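Local coordinates for putative methyltransferase protein (Bacteroides fragilis, PDB 5BP9) that binds S-adenosyl-L-homocysteine and probably transfers methyl groups from S-adenosylmethionine, at residues Ala63-Phe73 with Glu226-Lys234. Residues are numbered along the deposited sequence; the frame is centred on the assembly and turned at random. Where two conformers were deposited one is given.
Sequences ADRLRVFSSQF and EIDFRMQYK. With ETE (2-{2-[2-2-(methoxy-ethoxy)-ethoxy]-ethoxy}-ethanol), chain B.
Asp228 turns its carboxylate to Ser71 and Gln72 by placing CG between its own backbone N and carbonyl carbon (chi1 61°), while Gln72, in the conformer described, bends at chi2 (90°) to bring its amide across that carboxylate. Two bonds carry the join: Ser71 N meets Asp228 OD1 at 3.0 Å, and Ser70 OG donates to Asp228 O at 2.8 Å while accepting Gln72 N, an ST turn at Ser70-Gln72. In the given conformers Asp228 OD2 also accepts from Ser71 OG, through its syn lone pair, and from Gln72 NE2, above the carboxylate plane; Gln72 OE1 takes Asp228 N in a nearly straight bond (171°).

Strands 66-69 and 226-233, the middle pair of a four-stranded sheet between 76-78 and 236-244, run antiparallel; Phe69 N to Arg230 O is 2.8 Å. On the mixed face bearing Arg67, Phe69, Arg230 and Gln232, the Arg230 guanidinium lies flat over Phe69 CB, and Gln232 OE1 sits 3.5 Å above the guanidinium plane of Arg67, whose NE is salt-bridged to Glu75.

The other face is largely apolar: Phe229 holds Ile227 CG2 over one ring face and the bound polyether ETE over the other, its CZ 3.7 Å from ETE C15. Tyr233 OH is the polar exception, accepting from Asp64 N at 3.0 Å and hydrogen-bonded to Asp56.

Polar groups thus join residues 70-72 to strand 226-233, whereas Phe229 and Met231 form an apolar wall; Met231 lies about 6 Å from S-adenosyl-L-homocysteine, consistent with a substrate-side pocket, although the polyether may come from the crystallisation liquor.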
ATOM      1  N   ALA A  63     -18.906  -3.718 -12.925  1.00 24.29           N
ATOM      2  CA  ALA A  63     -18.067  -4.801 -12.419  1.00 21.44           C
ATOM      3  C   ALA A  63     -18.856  -5.684 -11.464  1.00 19.82           C
ATOM      4  O   ALA A  63     -19.820  -5.236 -10.845  1.00 22.79           O
ATOM      5  CB  ALA A  63     -16.817  -4.230 -11.727  1.00 22.84           C
ATOM      6  N   ASP A  64     -18.444  -6.950 -11.375  1.00 14.77           N
ATOM      7  CA  ASP A  64     -18.899  -7.863 -10.343  1.00 15.71           C
ATOM      8  C   ASP A  64     -18.147  -7.439  -9.044  1.00 15.13           C
ATOM      9  O   ASP A  64     -17.413  -6.426  -8.998  1.00 18.03           O
ATOM     10  CB  ASP A  64     -18.618  -9.325 -10.780  1.00 15.89           C
ATOM     11  CG  ASP A  64     -19.277 -10.399  -9.890  1.00 14.90           C
ATOM     12  OD1 ASP A  64     -20.078 -10.066  -8.964  1.00 15.25           O
ATOM     13  OD2 ASP A  64     -18.973 -11.607 -10.084  1.00 16.71           O
ATOM     14  N   ARG A  65     -18.357  -8.185  -7.976  1.00 14.76           N
ATOM     15  CA  ARG A  65     -17.762  -7.861  -6.703  1.00 13.02           C
ATOM     16  C   ARG A  65     -16.372  -8.477  -6.568  1.00 12.81           C
ATOM     17  O   ARG A  65     -16.122  -9.610  -6.980  1.00 15.09           O
ATOM     18  CB  ARG A  65     -18.651  -8.345  -5.574  1.00 15.54           C
ATOM     19  CG  ARG A  65     -20.074  -7.822  -5.611  1.00 16.93           C
ATOM     20  CD  ARG A  65     -20.192  -6.321  -5.721  1.00 19.77           C
ATOM     21  NE  ARG A  65     -21.590  -5.885  -5.814  1.00 20.67           N
ATOM     22  CZ  ARG A  65     -22.433  -5.720  -4.796  1.00 20.27           C
ATOM     23  NH1 ARG A  65     -22.080  -5.950  -3.527  1.00 20.94           N
ATOM     24  NH2 ARG A  65     -23.668  -5.302  -5.058  1.00 23.45           N
ATOM     25  N   LEU A  66     -15.476  -7.696  -5.990  1.00 12.98           N
ATOM     26  CA  LEU A  66     -14.142  -8.166  -5.631  1.00 12.59           C
ATOM     27  C   LEU A  66     -14.235  -8.766  -4.234  1.00 13.08           C
ATOM     28  O   LEU A  66     -14.407  -8.055  -3.261  1.00 15.40           O
ATOM     29  CB  LEU A  66     -13.126  -7.016  -5.705  1.00 11.89           C
ATOM     30  CG  LEU A  66     -11.684  -7.348  -5.317  1.00 14.00           C
ATOM     31  CD1 LEU A  66     -11.098  -8.468  -6.194  1.00 14.44           C
ATOM     32  CD2 LEU A  66     -10.862  -6.063  -5.379  1.00 15.95           C
ATOM     33  N   ARG A  67     -14.053 -10.076  -4.152  1.00 12.24           N
ATOM     34  CA  ARG A  67     -14.268 -10.835  -2.923  1.00 13.21           C
ATOM     35  C   ARG A  67     -12.925 -11.039  -2.221  1.00 14.02           C
ATOM     36  O   ARG A  67     -11.915 -11.308  -2.896  1.00 14.22           O
ATOM     37  CB  ARG A  67     -14.914 -12.178  -3.238  1.00 15.48           C
ATOM     38  CG  ARG A  67     -16.274 -12.028  -3.931  1.00 15.53           C
ATOM     39  CD  ARG A  67     -16.776 -13.301  -4.583  1.00 18.41           C
ATOM     40  NE  ARG A  67     -17.101 -14.322  -3.594  1.00 24.08           N
ATOM     41  CZ  ARG A  67     -17.447 -15.574  -3.900  1.00 22.11           C
ATOM     42  NH1 ARG A  67     -17.493 -15.972  -5.174  1.00 19.43           N
ATOM     43  NH2 ARG A  67     -17.714 -16.436  -2.923  1.00 26.80           N
ATOM     44  N   VAL A  68     -12.945 -10.955  -0.880  1.00 13.21           N
ATOM     45  CA  VAL A  68     -11.735 -11.083  -0.055  0.50 14.79           C
ATOM     46  C   VAL A  68     -11.960 -12.125   1.021  1.00 14.70           C
ATOM     47  O   VAL A  68     -12.919 -12.022   1.795  1.00 16.87           O
ATOM     48  CB  VAL A  68     -11.365  -9.770   0.664  0.50 17.11           C
ATOM     49  CG1 VAL A  68      -9.996  -9.872   1.323  0.50 19.54           C
ATOM     50  CG2 VAL A  68     -11.351  -8.606  -0.297  0.50 18.40           C
ATOM     51  N   PHE A  69     -11.066 -13.104   1.056  1.00 14.33           N
ATOM     52  CA  PHE A  69     -11.076 -14.192   2.030  1.00 13.51           C
ATOM     53  C   PHE A  69      -9.854 -14.060   2.937  1.00 15.03           C
ATOM     54  O   PHE A  69      -8.871 -13.437   2.569  1.00 15.71           O
ATOM     55  CB  PHE A  69     -11.059 -15.557   1.342  1.00 16.22           C
ATOM     56  CG  PHE A  69     -12.195 -15.805   0.389  1.00 18.96           C
ATOM     57  CD1 PHE A  69     -12.117 -15.384  -0.928  1.00 17.91           C
ATOM     58  CD2 PHE A  69     -13.292 -16.556   0.782  1.00 24.49           C
ATOM     59  CE1 PHE A  69     -13.143 -15.628  -1.823  1.00 19.67           C
ATOM     60  CE2 PHE A  69     -14.305 -16.826  -0.117  1.00 32.78           C
ATOM     61  CZ  PHE A  69     -14.236 -16.334  -1.411  1.00 27.57           C
ATOM     62  N   SER A  70      -9.911 -14.685   4.112  1.00 15.14           N
ATOM     63  CA  SER A  70      -8.822 -14.622   5.072  1.00 16.19           C
ATOM     64  C   SER A  70      -8.883 -15.804   6.010  1.00 18.52           C
ATOM     65  O   SER A  70      -9.969 -16.314   6.281  1.00 22.58           O
ATOM     66  CB  SER A  70      -8.982 -13.341   5.881  1.00 17.11           C
ATOM     67  OG  SER A  70      -8.094 -13.252   6.965  1.00 17.06           O
ATOM     68  N   SER A  71      -7.729 -16.212   6.536  1.00 17.54           N
ATOM     69  CA  SER A  71      -7.748 -17.248   7.580  0.50 20.63           C
ATOM     70  C   SER A  71      -8.274 -16.706   8.924  1.00 27.14           C
ATOM     71  O   SER A  71      -8.700 -17.498   9.761  1.00 32.91           O
ATOM     72  CB  SER A  71      -6.374 -17.890   7.765  0.50 22.18           C
ATOM     73  OG  SER A  71      -5.508 -17.037   8.469  0.50 21.92           O
ATOM     74  N   GLN A  72      -8.265 -15.376   9.110  1.00 22.83           N
ATOM     75  CA  GLN A  72      -8.630 -14.711  10.379  0.60 26.93           C
ATOM     76  C   GLN A  72     -10.034 -14.084  10.384  1.00 31.48           C
ATOM     77  O   GLN A  72     -10.629 -13.900  11.438  1.00 30.63           O
ATOM     78  CB  GLN A  72      -7.624 -13.601  10.713  0.60 27.69           C
ATOM     79  CG  GLN A  72      -6.188 -14.063  10.971  0.60 31.76           C
ATOM     80  CD  GLN A  72      -5.291 -14.102   9.717  0.60 21.24           C
ATOM     81  OE1 GLN A  72      -5.603 -13.532   8.659  0.60 15.18           O
ATOM     82  NE2 GLN A  72      -4.167 -14.774   9.844  0.60 22.15           N
ATOM     83  N   PHE A  73     -10.536 -13.723   9.205  1.00 27.35           N
ATOM     84  CA  PHE A  73     -11.786 -12.964   9.065  1.00 23.23           C
ATOM     85  C   PHE A  73     -12.744 -13.655   8.096  1.00 24.84           C
ATOM     86  O   PHE A  73     -12.308 -14.392   7.215  1.00 25.33           O
ATOM     87  CB  PHE A  73     -11.463 -11.556   8.563  1.00 25.24           C
ATOM     88  CG  PHE A  73     -10.605 -10.769   9.497  1.00 30.22           C
ATOM     89  CD1 PHE A  73     -11.108 -10.344  10.727  1.00 34.59           C
ATOM     90  CD2 PHE A  73      -9.277 -10.481   9.178  1.00 33.23           C
ATOM     91  CE1 PHE A  73     -10.306  -9.626  11.616  1.00 40.38           C
ATOM     92  CE2 PHE A  73      -8.476  -9.759  10.059  1.00 43.88           C
ATOM     93  CZ  PHE A  73      -8.989  -9.337  11.283  1.00 43.58           C
ATOM     94  N   GLU A 226      -0.364  -9.375  11.740  1.00 12.47           N
ATOM     95  CA  GLU A 226       0.071 -10.227  10.613  1.00 13.11           C
ATOM     96  C   GLU A 226      -1.131 -11.056  10.123  1.00 14.04           C
ATOM     97  O   GLU A 226      -1.408 -12.157  10.644  1.00 18.61           O
ATOM     98  CB  GLU A 226       1.256 -11.116  11.020  1.00 15.47           C
ATOM     99  CG  GLU A 226       2.538 -10.313  11.253  1.00 14.15           C
ATOM    100  CD  GLU A 226       3.718 -11.136  11.680  1.00 18.99           C
ATOM    101  OE1 GLU A 226       3.535 -12.268  12.179  1.00 28.16           O
ATOM    102  OE2 GLU A 226       4.842 -10.641  11.549  1.00 17.80           O
ATOM    103  N   ILE A 227      -1.845 -10.482   9.155  1.00 13.90           N
ATOM    104  CA  ILE A 227      -3.082 -11.033   8.576  1.00 15.00           C
ATOM    105  C   ILE A 227      -2.707 -11.674   7.237  1.00 15.59           C
ATOM    106  O   ILE A 227      -1.717 -11.319   6.616  1.00 19.22           O
ATOM    107  CB  ILE A 227      -4.117  -9.875   8.330  1.00 20.69           C
ATOM    108  CG1 ILE A 227      -4.424  -9.137   9.632  1.00 26.00           C
ATOM    109  CG2 ILE A 227      -5.436 -10.356   7.720  1.00 30.74           C
ATOM    110  CD1 ILE A 227      -4.829 -10.044  10.759  1.00 22.38           C
ATOM    111  N   ASP A 228      -3.516 -12.613   6.785  1.00 15.12           N
ATOM    112  CA  ASP A 228      -3.454 -13.070   5.412  1.00 16.22           C
ATOM    113  C   ASP A 228      -4.785 -12.906   4.728  1.00 15.90           C
ATOM    114  O   ASP A 228      -5.853 -12.977   5.350  1.00 17.55           O
ATOM    115  CB  ASP A 228      -2.990 -14.507   5.315  1.00 18.41           C
ATOM    116  CG  ASP A 228      -3.910 -15.455   6.025  1.00 25.42           C
ATOM    117  OD1 ASP A 228      -4.944 -15.876   5.448  1.00 24.44           O
ATOM    118  OD2 ASP A 228      -3.606 -15.737   7.195  1.00 32.23           O
ATOM    119  N   PHE A 229      -4.688 -12.672   3.435  1.00 13.24           N
ATOM    120  CA  PHE A 229      -5.844 -12.492   2.571  1.00 14.60           C
ATOM    121  C   PHE A 229      -5.669 -13.270   1.264  1.00 12.72           C
ATOM    122  O   PHE A 229      -4.582 -13.667   0.901  1.00 14.65           O
ATOM    123  CB  PHE A 229      -6.031 -11.013   2.238  1.00 16.65           C
ATOM    124  CG  PHE A 229      -6.474 -10.160   3.392  1.00 16.06           C
ATOM    125  CD1 PHE A 229      -7.738 -10.319   3.942  1.00 16.09           C
ATOM    126  CD2 PHE A 229      -5.686  -9.137   3.857  1.00 23.54           C
ATOM    127  CE1 PHE A 229      -8.190  -9.506   4.947  1.00 18.92           C
ATOM    128  CE2 PHE A 229      -6.130  -8.319   4.872  1.00 26.96           C
ATOM    129  CZ  PHE A 229      -7.375  -8.503   5.424  1.00 24.80           C
ATOM    130  N   ARG A 230      -6.777 -13.423   0.541  1.00 12.40           N
ATOM    131  CA  ARG A 230      -6.774 -13.934  -0.822  1.00 11.75           C
ATOM    132  C   ARG A 230      -8.018 -13.363  -1.486  1.00 12.02           C
ATOM    133  O   ARG A 230      -9.047 -13.247  -0.851  1.00 13.19           O
ATOM    134  CB  ARG A 230      -6.732 -15.480  -0.881  1.00 17.25           C
ATOM    135  CG  ARG A 230      -7.905 -16.169  -0.278  1.00 23.77           C
ATOM    136  CD  ARG A 230      -7.688 -17.671  -0.210  1.00 29.80           C
ATOM    137  NE  ARG A 230      -8.824 -18.342   0.419  1.00 31.08           N
ATOM    138  CZ  ARG A 230      -9.039 -18.454   1.738  1.00 30.75           C
ATOM    139  NH1 ARG A 230      -8.199 -17.916   2.650  1.00 36.41           N
ATOM    140  NH2 ARG A 230     -10.122 -19.118   2.154  1.00 27.52           N
HETATM  141  N   MSE A 231      -7.904 -13.005  -2.754  1.00 12.02           N
HETATM  142  CA  MSE A 231      -9.003 -12.332  -3.466  1.00 12.69           C
HETATM  143  C   MSE A 231      -9.468 -13.142  -4.633  1.00 11.79           C
HETATM  144  O   MSE A 231      -8.721 -13.971  -5.209  1.00 12.65           O
HETATM  145  CB  MSE A 231      -8.555 -10.942  -3.911  1.00 14.05           C
HETATM  146  CG  MSE A 231      -8.340 -10.040  -2.695  1.00 14.47           C
HETATM  147 SE   MSE A 231      -7.795  -8.231  -3.272  1.00 17.49          SE
HETATM  148  CE  MSE A 231      -6.041  -8.647  -4.052  1.00 18.60           C
ATOM    149  N   GLN A 232     -10.749 -12.957  -4.946  1.00 12.54           N
ATOM    150  CA  GLN A 232     -11.383 -13.602  -6.095  1.00 13.11           C
ATOM    151  C   GLN A 232     -12.236 -12.569  -6.834  1.00 12.90           C
ATOM    152  O   GLN A 232     -12.928 -11.802  -6.200  1.00 13.22           O
ATOM    153  CB  GLN A 232     -12.247 -14.788  -5.655  1.00 13.88           C
ATOM    154  CG  GLN A 232     -13.026 -15.423  -6.806  1.00 17.62           C
ATOM    155  CD  GLN A 232     -14.008 -16.463  -6.365  1.00 16.82           C
ATOM    156  OE1 GLN A 232     -14.110 -16.791  -5.194  1.00 23.20           O
ATOM    157  NE2 GLN A 232     -14.767 -16.975  -7.318  1.00 18.64           N
ATOM    158  N   TYR A 233     -12.171 -12.580  -8.164  1.00 13.71           N
ATOM    159  CA  TYR A 233     -13.017 -11.721  -9.003  1.00 13.41           C
ATOM    160  C   TYR A 233     -13.519 -12.569 -10.144  1.00 12.97           C
ATOM    161  O   TYR A 233     -12.716 -13.071 -10.924  1.00 14.49           O
ATOM    162  CB  TYR A 233     -12.241 -10.513  -9.549  1.00 12.77           C
ATOM    163  CG  TYR A 233     -13.124  -9.613 -10.387  1.00 12.94           C
ATOM    164  CD1 TYR A 233     -14.124  -8.857  -9.792  1.00 12.73           C
ATOM    165  CD2 TYR A 233     -13.014  -9.586 -11.777  1.00 14.19           C
ATOM    166  CE1 TYR A 233     -14.982  -8.061 -10.567  1.00 13.63           C
ATOM    167  CE2 TYR A 233     -13.876  -8.807 -12.556  1.00 14.73           C
ATOM    168  CZ  TYR A 233     -14.845  -8.030 -11.938  1.00 14.74           C
ATOM    169  OH  TYR A 233     -15.742  -7.253 -12.642  1.00 16.85           O
ATOM    170  N   LYS A 234     -14.851 -12.762 -10.224  1.00 13.75           N
ATOM    171  CA  LYS A 234     -15.435 -13.680 -11.210  1.00 15.92           C
ATOM    172  C   LYS A 234     -14.750 -15.043 -11.002  1.00 15.83           C
ATOM    173  O   LYS A 234     -14.796 -15.544  -9.882  1.00 20.08           O
ATOM    174  CB  LYS A 234     -15.343 -13.090 -12.629  1.00 17.04           C
ATOM    175  CG  LYS A 234     -16.117 -11.784 -12.756  1.00 16.99           C
ATOM    176  CD  LYS A 234     -16.135 -11.301 -14.182  1.00 19.49           C
ATOM    177  CE  LYS A 234     -17.006 -10.077 -14.373  1.00 24.91           C
ATOM    178  NZ  LYS A 234     -16.943  -9.565 -15.770  1.00 35.27           N
TER
HETATM  179  OH2 ETE B 301       0.159  -9.738  -3.491  1.00 42.60           O
HETATM  180  C12 ETE B 301      -1.133  -9.226  -3.806  1.00 46.71           C
HETATM  181  C22 ETE B 301      -1.409  -8.146  -2.780  1.00 37.57           C
HETATM  182  OH3 ETE B 301      -2.633  -7.480  -3.062  1.00 66.93           O
HETATM  183  C13 ETE B 301      -4.405  -6.177  -2.074  1.00 44.67           C
HETATM  184  C23 ETE B 301      -2.918  -6.500  -2.064  1.00 49.22           C
HETATM  185  OH4 ETE B 301      -4.707  -5.216  -1.062  1.00 53.53           O
HETATM  186  C14 ETE B 301      -5.882  -6.165   0.802  1.00 39.25           C
HETATM  187  C24 ETE B 301      -6.005  -5.347  -0.476  1.00 55.47           C
HETATM  188  OH5 ETE B 301      -7.172  -6.577   1.249  1.00 48.15           O
HETATM  189  C15 ETE B 301      -8.799  -6.089   2.983  1.00 48.91           C
HETATM  190  C25 ETE B 301      -7.930  -5.526   1.865  1.00 49.10           C
HETATM  191  OH6 ETE B 301     -10.037  -5.374   3.034  1.00 79.91           O
HETATM  192  C26 ETE B 301     -11.127  -6.140   3.548  1.00 53.19           C
HETATM  193  O   HOH W   1     -16.809 -11.890  -8.281  1.00 15.34           O
HETATM  194  O   HOH W   2     -16.955 -14.594  -7.622  1.00 22.22           O
HETATM  195  O   HOH W   3     -17.363 -18.829  -7.059  1.00 30.43           O
HETATM  196  O   HOH W   4     -10.751 -18.679   4.765  1.00 43.04           O